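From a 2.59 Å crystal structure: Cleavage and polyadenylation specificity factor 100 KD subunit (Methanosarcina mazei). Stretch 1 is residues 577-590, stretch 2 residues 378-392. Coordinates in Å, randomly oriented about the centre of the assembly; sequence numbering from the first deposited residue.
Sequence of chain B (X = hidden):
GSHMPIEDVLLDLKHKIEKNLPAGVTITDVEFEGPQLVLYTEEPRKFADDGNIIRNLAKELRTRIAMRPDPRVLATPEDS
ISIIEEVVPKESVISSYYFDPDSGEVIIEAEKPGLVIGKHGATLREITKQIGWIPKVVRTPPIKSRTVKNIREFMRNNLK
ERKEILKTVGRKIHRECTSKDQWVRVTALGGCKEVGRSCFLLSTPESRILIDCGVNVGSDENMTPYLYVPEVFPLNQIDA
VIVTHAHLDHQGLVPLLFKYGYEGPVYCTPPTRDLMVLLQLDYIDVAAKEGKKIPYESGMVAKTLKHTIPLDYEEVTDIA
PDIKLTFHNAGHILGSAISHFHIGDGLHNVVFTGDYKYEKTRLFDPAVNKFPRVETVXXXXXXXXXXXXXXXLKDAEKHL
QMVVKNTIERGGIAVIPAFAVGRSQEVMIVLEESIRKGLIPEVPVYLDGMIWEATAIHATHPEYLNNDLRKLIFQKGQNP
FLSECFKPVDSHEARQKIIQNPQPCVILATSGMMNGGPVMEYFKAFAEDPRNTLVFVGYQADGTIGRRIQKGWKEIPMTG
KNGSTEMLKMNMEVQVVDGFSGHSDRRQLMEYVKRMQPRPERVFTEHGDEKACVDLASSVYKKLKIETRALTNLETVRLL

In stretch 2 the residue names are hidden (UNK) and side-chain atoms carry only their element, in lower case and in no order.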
ATOM      1  N   VAL B 577     -22.326 -32.732   8.929  1.00 42.74           N
ATOM      2  CA  VAL B 577     -21.293 -33.757   8.798  1.00 42.14           C
ATOM      3  C   VAL B 577     -20.123 -33.062   8.149  1.00 40.96           C
ATOM      4  O   VAL B 577     -19.913 -33.130   6.942  1.00 40.43           O
ATOM      5  CB  VAL B 577     -21.778 -34.935   7.953  1.00 42.78           C
ATOM      6  CG1 VAL B 577     -20.729 -36.024   7.897  1.00 41.46           C
ATOM      7  CG2 VAL B 577     -23.095 -35.458   8.501  1.00 44.35           C
ATOM      8  N   ASP B 578     -19.369 -32.347   8.957  1.00 41.38           N
ATOM      9  CA  ASP B 578     -18.403 -31.401   8.431  1.00 40.59           C
ATOM     10  C   ASP B 578     -17.148 -32.200   8.147  1.00 39.85           C
ATOM     11  O   ASP B 578     -16.166 -32.112   8.882  1.00 40.10           O
ATOM     12  CB  ASP B 578     -18.156 -30.272   9.450  1.00 40.56           C
ATOM     13  CG  ASP B 578     -17.374 -29.083   8.873  1.00 41.77           C
ATOM     14  OD1 ASP B 578     -17.033 -29.079   7.678  1.00 41.65           O
ATOM     15  OD2 ASP B 578     -17.119 -28.105   9.640  1.00 47.29           O
ATOM     16  N   GLY B 579     -17.182 -32.991   7.085  1.00 39.32           N
ATOM     17  CA  GLY B 579     -16.023 -33.782   6.716  1.00 38.38           C
ATOM     18  C   GLY B 579     -15.612 -33.670   5.264  1.00 36.96           C
ATOM     19  O   GLY B 579     -14.751 -34.409   4.824  1.00 37.06           O
ATOM     20  N   PHE B 580     -16.202 -32.752   4.517  1.00 35.87           N
ATOM     21  CA  PHE B 580     -15.971 -32.725   3.091  1.00 35.31           C
ATOM     22  C   PHE B 580     -15.682 -31.347   2.560  1.00 33.74           C
ATOM     23  O   PHE B 580     -15.842 -31.100   1.370  1.00 33.13           O
ATOM     24  CB  PHE B 580     -17.182 -33.307   2.388  1.00 36.79           C
ATOM     25  CG  PHE B 580     -17.611 -34.615   2.961  1.00 38.66           C
ATOM     26  CD1 PHE B 580     -18.383 -34.652   4.103  1.00 40.96           C
ATOM     27  CD2 PHE B 580     -17.214 -35.804   2.387  1.00 40.29           C
ATOM     28  CE1 PHE B 580     -18.803 -35.861   4.658  1.00 43.37           C
ATOM     29  CE2 PHE B 580     -17.614 -37.011   2.922  1.00 42.61           C
ATOM     30  CZ  PHE B 580     -18.418 -37.040   4.074  1.00 44.38           C
ATOM     31  N   SER B 581     -15.232 -30.453   3.438  1.00 32.44           N
ATOM     32  CA  SER B 581     -14.997 -29.093   3.034  1.00 31.27           C
ATOM     33  C   SER B 581     -13.829 -29.006   2.100  1.00 29.65           C
ATOM     34  O   SER B 581     -13.758 -28.083   1.342  1.00 29.44           O
ATOM     35  CB  SER B 581     -14.750 -28.206   4.258  1.00 31.26           C
ATOM     36  OG  SER B 581     -13.540 -28.565   4.909  1.00 32.67           O
ATOM     37  N   GLY B 582     -12.886 -29.941   2.179  1.00 29.85           N
ATOM     38  CA  GLY B 582     -11.641 -29.859   1.408  1.00 28.33           C
ATOM     39  C   GLY B 582     -10.602 -28.895   1.985  1.00 27.13           C
ATOM     40  O   GLY B 582      -9.645 -28.543   1.300  1.00 26.02           O
ATOM     41  N   HIS B 583     -10.790 -28.475   3.241  1.00 27.25           N
ATOM     42  CA  HIS B 583      -9.792 -27.707   3.989  1.00 26.42           C
ATOM     43  C   HIS B 583      -9.158 -28.472   5.137  1.00 26.94           C
ATOM     44  O   HIS B 583      -9.765 -29.344   5.772  1.00 28.22           O
ATOM     45  CB  HIS B 583     -10.442 -26.505   4.620  1.00 26.81           C
ATOM     46  CG  HIS B 583     -10.951 -25.488   3.640  1.00 27.63           C
ATOM     47  ND1 HIS B 583     -10.144 -24.504   3.099  1.00 23.03           N
ATOM     48  CD2 HIS B 583     -12.201 -25.268   3.163  1.00 26.61           C
ATOM     49  CE1 HIS B 583     -10.887 -23.729   2.334  1.00 25.00           C
ATOM     50  NE2 HIS B 583     -12.138 -24.161   2.369  1.00 25.28           N
ATOM     51  N   SER B 584      -7.926 -28.105   5.422  1.00 26.67           N
ATOM     52  CA  SER B 584      -7.229 -28.555   6.579  1.00 26.99           C
ATOM     53  C   SER B 584      -7.977 -28.106   7.801  1.00 27.87           C
ATOM     54  O   SER B 584      -8.326 -26.952   7.899  1.00 27.92           O
ATOM     55  CB  SER B 584      -5.838 -27.917   6.605  1.00 26.44           C
ATOM     56  OG  SER B 584      -5.024 -28.470   5.629  1.00 26.09           O
ATOM     57  N   ASP B 585      -8.206 -28.999   8.754  1.00 29.38           N
ATOM     58  CA  ASP B 585      -8.785 -28.588  10.029  1.00 30.30           C
ATOM     59  C   ASP B 585      -7.702 -27.896  10.881  1.00 30.16           C
ATOM     60  O   ASP B 585      -6.598 -27.641  10.391  1.00 28.76           O
ATOM     61  CB  ASP B 585      -9.436 -29.777  10.746  1.00 31.60           C
ATOM     62  CG  ASP B 585      -8.427 -30.731  11.427  1.00 34.90           C
ATOM     63  OD1 ASP B 585      -7.191 -30.561  11.244  1.00 37.55           O
ATOM     64  OD2 ASP B 585      -8.881 -31.669  12.158  1.00 37.73           O
ATOM     65  N   ARG B 586      -8.024 -27.575  12.129  1.00 30.83           N
ATOM     66  CA  ARG B 586      -7.086 -26.837  12.972  1.00 31.76           C
ATOM     67  C   ARG B 586      -5.782 -27.605  13.141  1.00 32.05           C
ATOM     68  O   ARG B 586      -4.735 -27.063  12.931  1.00 31.28           O
ATOM     69  CB  ARG B 586      -7.722 -26.506  14.320  1.00 32.78           C
ATOM     70  CG  ARG B 586      -6.754 -26.177  15.413  1.00 34.40           C
ATOM     71  CD  ARG B 586      -6.207 -24.751  15.330  1.00 34.20           C
ATOM     72  NE  ARG B 586      -5.464 -24.499  16.549  1.00 36.44           N
ATOM     73  CZ  ARG B 586      -5.196 -23.317  17.084  1.00 36.62           C
ATOM     74  NH1 ARG B 586      -5.598 -22.184  16.533  1.00 35.09           N
ATOM     75  NH2 ARG B 586      -4.520 -23.287  18.220  1.00 39.31           N
ATOM     76  N   ARG B 587      -5.867 -28.882  13.483  1.00 34.08           N
ATOM     77  CA  ARG B 587      -4.688 -29.731  13.611  1.00 35.50           C
ATOM     78  C   ARG B 587      -3.834 -29.690  12.321  1.00 34.33           C
ATOM     79  O   ARG B 587      -2.633 -29.509  12.338  1.00 34.19           O
ATOM     80  CB  ARG B 587      -5.080 -31.167  13.911  1.00 36.63           C
ATOM     81  CG  ARG B 587      -3.953 -31.974  14.567  1.00 40.24           C
ATOM     82  CD  ARG B 587      -4.245 -33.480  14.610  1.00 43.30           C
ATOM     83  NE  ARG B 587      -3.813 -34.135  13.365  1.00 46.28           N
ATOM     84  CZ  ARG B 587      -4.629 -34.553  12.380  1.00 48.90           C
ATOM     85  NH1 ARG B 587      -5.969 -34.426  12.475  1.00 49.84           N
ATOM     86  NH2 ARG B 587      -4.110 -35.121  11.293  1.00 47.72           N
ATOM     87  N   GLN B 588      -4.490 -29.817  11.190  1.00 33.76           N
ATOM     88  CA  GLN B 588      -3.786 -29.931   9.922  1.00 32.57           C
ATOM     89  C   GLN B 588      -3.118 -28.633   9.525  1.00 31.47           C
ATOM     90  O   GLN B 588      -2.049 -28.662   8.908  1.00 31.28           O
ATOM     91  CB  GLN B 588      -4.748 -30.436   8.849  1.00 31.61           C
ATOM     92  CG  GLN B 588      -4.977 -31.928   9.019  1.00 32.73           C
ATOM     93  CD  GLN B 588      -6.295 -32.420   8.450  1.00 34.67           C
ATOM     94  OE1 GLN B 588      -7.095 -31.631   7.902  1.00 36.42           O
ATOM     95  NE2 GLN B 588      -6.545 -33.731   8.583  1.00 34.54           N
ATOM     96  N   LEU B 589      -3.751 -27.504   9.840  1.00 30.72           N
ATOM     97  CA  LEU B 589      -3.137 -26.207   9.600  1.00 29.84           C
ATOM     98  C   LEU B 589      -1.826 -26.133  10.380  1.00 30.90           C
ATOM     99  O   LEU B 589      -0.780 -25.748   9.849  1.00 29.81           O
ATOM    100  CB  LEU B 589      -4.079 -25.082  10.006  1.00 29.95           C
ATOM    101  CG  LEU B 589      -5.294 -24.961   9.055  1.00 29.97           C
ATOM    102  CD1 LEU B 589      -6.437 -24.090   9.607  1.00 27.56           C
ATOM    103  CD2 LEU B 589      -4.816 -24.431   7.728  1.00 26.40           C
ATOM    104  N   MET B 590      -1.876 -26.524  11.642  1.00 32.31           N
ATOM    105  CA  MET B 590      -0.702 -26.458  12.488  1.00 34.06           C
ATOM    106  C   MET B 590       0.373 -27.425  12.033  1.00 34.53           C
ATOM    107  O   MET B 590       1.540 -27.095  12.069  1.00 35.46           O
ATOM    108  CB  MET B 590      -1.065 -26.742  13.952  1.00 35.82           C
ATOM    109  CG  MET B 590      -1.811 -25.572  14.603  1.00 37.65           C
ATOM    110  SD  MET B 590      -0.705 -24.197  15.148  1.00 42.27           S
ATOM    111  CE  MET B 590      -0.381 -24.692  16.855  1.00 43.79           C
ATOM    112  N   UNK B 378       2.142 -17.393   3.519  1.00 25.43           N
ATOM    113  CA  UNK B 378       0.873 -16.736   3.698  1.00 25.63           C
ATOM    114  C   UNK B 378      -0.117 -17.870   3.565  1.00 25.34           C
ATOM    115  O   UNK B 378      -0.260 -18.446   2.476  1.00 24.02           O
ATOM    116  c   UNK B 378      -0.845 -15.244   2.592  1.00 26.26           C
ATOM    117  c   UNK B 378       2.377 -14.002   1.789  1.00 28.63           C
ATOM    118  c   UNK B 378       0.635 -15.672   2.612  1.00 25.92           C
ATOM    119  c   UNK B 378       1.544 -14.463   2.889  1.00 28.22           C
ATOM    120  N   UNK B 379      -0.784 -18.185   4.686  1.00 26.06           N
ATOM    121  CA  UNK B 379      -1.627 -19.372   4.795  1.00 26.05           C
ATOM    122  C   UNK B 379      -3.090 -19.050   4.975  1.00 25.68           C
ATOM    123  O   UNK B 379      -3.429 -18.081   5.624  1.00 26.12           O
ATOM    124  o   UNK B 379      -2.053 -21.308   6.168  1.00 28.03           O
ATOM    125  c   UNK B 379      -1.184 -20.202   5.997  1.00 26.87           C
ATOM    126  N   UNK B 380      -3.952 -19.914   4.475  1.00 24.83           N
ATOM    127  CA  UNK B 380      -5.363 -19.806   4.807  1.00 25.76           C
ATOM    128  C   UNK B 380      -5.553 -20.211   6.241  1.00 25.82           C
ATOM    129  O   UNK B 380      -4.672 -20.834   6.799  1.00 26.14           O
ATOM    130  c   UNK B 380      -6.010 -22.212   4.192  1.00 27.98           C
ATOM    131  c   UNK B 380      -7.283 -22.986   4.135  1.00 30.74           C
ATOM    132  c   UNK B 380      -6.249 -20.722   3.963  1.00 26.14           C
ATOM    133  o   UNK B 380      -7.379 -23.906   3.303  1.00 29.06           O
ATOM    134  o   UNK B 380      -8.194 -22.653   4.945  1.00 33.79           O
ATOM    135  N   UNK B 381      -6.721 -19.864   6.805  1.00 25.63           N
ATOM    136  CA  UNK B 381      -7.043 -20.094   8.207  1.00 25.97           C
ATOM    137  C   UNK B 381      -8.523 -20.463   8.449  1.00 25.58           C
ATOM    138  O   UNK B 381      -9.053 -20.129   9.469  1.00 26.06           O
ATOM    139  c   UNK B 381      -6.635 -18.860   9.048  1.00 25.82           C
ATOM    140  N   UNK B 382      -9.168 -21.155   7.517  1.00 24.89           N
ATOM    141  CA  UNK B 382     -10.638 -21.357   7.540  1.00 25.77           C
ATOM    142  C   UNK B 382     -11.068 -22.098   8.764  1.00 27.87           C
ATOM    143  O   UNK B 382     -12.017 -21.702   9.428  1.00 29.38           O
ATOM    144  o   UNK B 382     -10.601 -21.591   5.159  1.00 23.21           O
ATOM    145  c   UNK B 382     -11.156 -22.137   6.343  1.00 25.25           C
ATOM    146  c   UNK B 382     -12.674 -22.062   6.254  1.00 26.08           C
ATOM    147  N   UNK B 383     -10.347 -23.164   9.089  1.00 28.11           N
ATOM    148  CA  UNK B 383     -10.576 -23.865  10.336  1.00 29.97           C
ATOM    149  C   UNK B 383      -9.520 -23.477  11.382  1.00 30.59           C
ATOM    150  O   UNK B 383      -9.032 -24.302  12.170  1.00 32.18           O
ATOM    151  c   UNK B 383     -14.151 -26.641   8.046  1.00 29.13           C
ATOM    152  c   UNK B 383     -12.846 -26.519  10.019  1.00 29.70           C
ATOM    153  c   UNK B 383     -10.607 -25.369  10.080  1.00 30.22           C
ATOM    154  o   UNK B 383     -15.280 -27.072   7.419  1.00 26.32           O
ATOM    155  c   UNK B 383     -13.979 -26.923   9.369  1.00 31.72           C
ATOM    156  c   UNK B 383     -12.064 -25.562   8.032  1.00 28.69           C
ATOM    157  c   UNK B 383     -13.193 -25.958   7.376  1.00 28.03           C
ATOM    158  c   UNK B 383     -11.870 -25.830   9.362  1.00 29.66           C
ATOM    159  N   UNK B 384      -9.208 -22.206  11.438  1.00 30.14           N
ATOM    160  CA  UNK B 384      -8.084 -21.765  12.217  1.00 31.16           C
ATOM    161  C   UNK B 384      -8.360 -21.616  13.698  1.00 33.78           C
ATOM    162  O   UNK B 384      -7.438 -21.466  14.472  1.00 33.57           O
ATOM    163  N   UNK B 385      -9.632 -21.631  14.075  1.00 36.08           N
ATOM    164  CA  UNK B 385     -10.010 -21.528  15.461  1.00 39.18           C
ATOM    165  C   UNK B 385      -9.475 -22.675  16.333  1.00 40.68           C
ATOM    166  O   UNK B 385      -9.437 -23.819  15.911  1.00 40.50           O
ATOM    167  c   UNK B 385     -12.071 -20.055  15.538  1.00 42.99           C
ATOM    168  o   UNK B 385     -11.846 -19.291  16.493  1.00 49.59           O
ATOM    169  n   UNK B 385     -12.804 -19.700  14.492  1.00 41.11           N
ATOM    170  c   UNK B 385     -11.530 -21.476  15.549  1.00 41.25           C
ATOM    171  N   UNK B 386      -9.085 -22.374  17.567  1.00 42.84           N
ATOM    172  CA  UNK B 386      -8.608 -23.413  18.519  1.00 44.51           C
ATOM    173  C   UNK B 386      -9.494 -24.659  18.501  1.00 45.51           C
ATOM    174  O   UNK B 386      -9.044 -25.766  18.704  1.00 46.45           O
ATOM    175  c   UNK B 386      -8.520 -22.820  19.943  1.00 45.70           C
ATOM    176  N   UNK B 387     -10.762 -24.429  18.240  1.00 46.74           N
ATOM    177  CA  UNK B 387     -11.865 -25.372  18.417  1.00 49.06           C
ATOM    178  C   UNK B 387     -12.087 -26.297  17.202  1.00 47.03           C
ATOM    179  O   UNK B 387     -12.793 -27.282  17.295  1.00 48.56           O
ATOM    180  c   UNK B 387     -13.113 -24.475  18.532  1.00 51.07           C
ATOM    181  o   UNK B 387     -15.196 -24.376  19.605  1.00 61.79           O
ATOM    182  c   UNK B 387     -14.203 -25.061  19.331  1.00 56.65           C
ATOM    183  n   UNK B 387     -14.064 -26.329  19.724  1.00 63.56           N
ATOM    184  N   UNK B 388     -11.477 -25.956  16.066  1.00 43.34           N
ATOM    185  CA  UNK B 388     -12.024 -26.256  14.772  1.00 41.59           C
ATOM    186  C   UNK B 388     -11.457 -27.536  14.118  1.00 40.51           C
ATOM    187  O   UNK B 388     -10.963 -27.560  12.990  1.00 37.28           O
ATOM    188  c   UNK B 388     -11.881 -24.986  13.843  1.00 38.37           C
ATOM    189  N   UNK B 389     -11.585 -28.619  14.835  1.00 43.13           N
ATOM    190  CA  UNK B 389     -11.208 -29.922  14.307  1.00 43.89           C
ATOM    191  C   UNK B 389     -12.359 -30.441  13.476  1.00 44.96           C
ATOM    192  O   UNK B 389     -13.506 -30.015  13.624  1.00 46.23           O
ATOM    193  c   UNK B 389     -10.862 -30.883  15.446  1.00 45.91           C
ATOM    194  c   UNK B 389      -9.853 -30.310  16.377  1.00 46.44           C
ATOM    195  c   UNK B 389      -8.516 -30.186  15.980  1.00 44.11           C
ATOM    196  c   UNK B 389      -9.300 -29.198  18.449  1.00 47.66           C
ATOM    197  c   UNK B 389     -10.240 -29.777  17.602  1.00 47.38           C
ATOM    198  c   UNK B 389      -7.977 -29.119  18.070  1.00 46.12           C
ATOM    199  c   UNK B 389      -7.574 -29.616  16.837  1.00 44.26           C
ATOM    200  N   UNK B 390     -12.058 -31.336  12.557  1.00 44.70           N
ATOM    201  CA  UNK B 390     -13.127 -31.944  11.815  1.00 46.31           C
ATOM    202  C   UNK B 390     -12.917 -33.440  11.909  1.00 48.03           C
ATOM    203  O   UNK B 390     -11.832 -33.891  12.224  1.00 48.89           O
ATOM    204  c   UNK B 390     -11.894 -30.733   8.395  1.00 42.35           C
ATOM    205  o   UNK B 390     -11.521 -31.195   7.334  1.00 45.38           O
ATOM    206  n   UNK B 390     -12.072 -29.426   8.581  1.00 41.71           N
ATOM    207  c   UNK B 390     -12.102 -31.681   9.565  1.00 43.07           C
ATOM    208  c   UNK B 390     -13.194 -31.334  10.410  1.00 43.98           C
ATOM    209  N   UNK B 391     -13.982 -34.216  11.782  1.00 37.12           N
ATOM    210  CA  UNK B 391     -13.852 -35.655  11.976  1.00 37.86           C
ATOM    211  C   UNK B 391     -12.925 -36.314  10.951  1.00 37.57           C
ATOM    212  O   UNK B 391     -12.829 -35.852   9.821  1.00 36.36           O
ATOM    213  c   UNK B 391     -15.331 -33.843  11.322  1.00 37.11           C
ATOM    214  c   UNK B 391     -15.285 -36.151  11.775  1.00 38.38           C
ATOM    215  c   UNK B 391     -15.919 -35.163  10.854  1.00 37.15           C
ATOM    216  N   UNK B 392     -12.227 -37.362  11.371  1.00 38.71           N
ATOM    217  CA  UNK B 392     -11.458 -38.226  10.460  1.00 38.91           C
ATOM    218  C   UNK B 392     -12.299 -38.736   9.252  1.00 39.12           C
ATOM    219  O   UNK B 392     -13.489 -39.040   9.362  1.00 39.11           O
ATOM    220  c   UNK B 392     -10.838 -39.399  11.266  1.00 39.57           C
TER
HETATM  221  O   HOH W   1      -8.653 -24.420   7.167  1.00 41.67           O

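Position 378 has four side-chain carbons, forked at the first, one arm two carbons long; the fork identifies Ile378, which does not reach stretch 1. Position 379 carries one carbon then one oxygen, with chi1 of 176° (t), and is Ser379.

At 380, three carbons end in two oxygens. One oxygen accepts from His583 ND1 at 2.8 Å with an N-H...acceptor angle of 168°, near the plane of the imidazole. A carboxylate fits: Glu380, whose OE2 is that acceptor. Position 381 has a single carbon, directed away from stretch 1: Ala381.

Position 382 has one carbon bearing one oxygen and one carbon, a branched hydroxyl side chain: Thr382. Its CB lies 4.2 Å from the centroid of the His583 ring, 12° off the normal, a CH-pi contact over the face. Thr382 OG1 and N both donate to Glu380 OE1, at 2.6 and 3.1 Å, steadying the carboxylate beside the histidine.

At 383, one carbon leads to a six-carbon ring bearing an oxygen, 2.7 Å from Asp578 OD1. This is Tyr383; its OH donates to that carboxylate and receives a weak bond from Ser581 OG at 3.4 Å. Position 384 has no side-chain atoms, so it is Gly384; an ideal CB would lie 2.7 Å from Ala381 O, a clash within the type I turn from Ala381 to Gly384.

Position 385 shows two carbons, the second carrying oxygen and nitrogen: Asn385, pointing away. Position 386, with one carbon, is Ala386; its backbone N lies over one face of the Arg586 guanidinium. Position 387 repeats the carbon, carbon, oxygen and nitrogen pattern, and is Asn387, without contact to stretch 1. A lone carbon at 388 gives Ala388, whose backbone O accepts from Arg586 N at 3.1 Å.

Position 389 has one carbon and a six-carbon ring without oxygen, 3.8 Å from Arg586 CG: Phe389, the approaching atom being CE1. At 390, three carbons end in oxygen and nitrogen: Gln390. Its backbone N donates to Asp585 OD2 at 3.2 Å, with an angle of 167°. At 391, three carbons close onto the backbone N: Pro391, its CD 3.1 Å from Asp578 O. Position 392 has one carbon, pointing away: Ala392.

The contact buries 933 Å², summed over both sides, and joins segments distant in sequence. Asp585 does two jobs: OD1 caps the helix by accepting from Gln588 N at 2.8 Å, while OD2 receives Gln390 N. Arg586, in the first turn of that helix, donates through NH1 to Gly384 O at 2.9 Å, so the two turns of stretch 2 offer backbone carbonyls to one residue. Leu589 supplies apolar packing, its CD1 4.4 Å from Tyr383 CB. A water adds a bridge, donating to Glu380 OE1 at 2.9 Å and Ser584 O at 2.7 Å and accepting from Tyr383 N at 2.9 Å. Side-chain and backbone polar bonds thus hold the loop against the helix start.

Stretch 2 (378-392) ISEATYGNANAFQPA
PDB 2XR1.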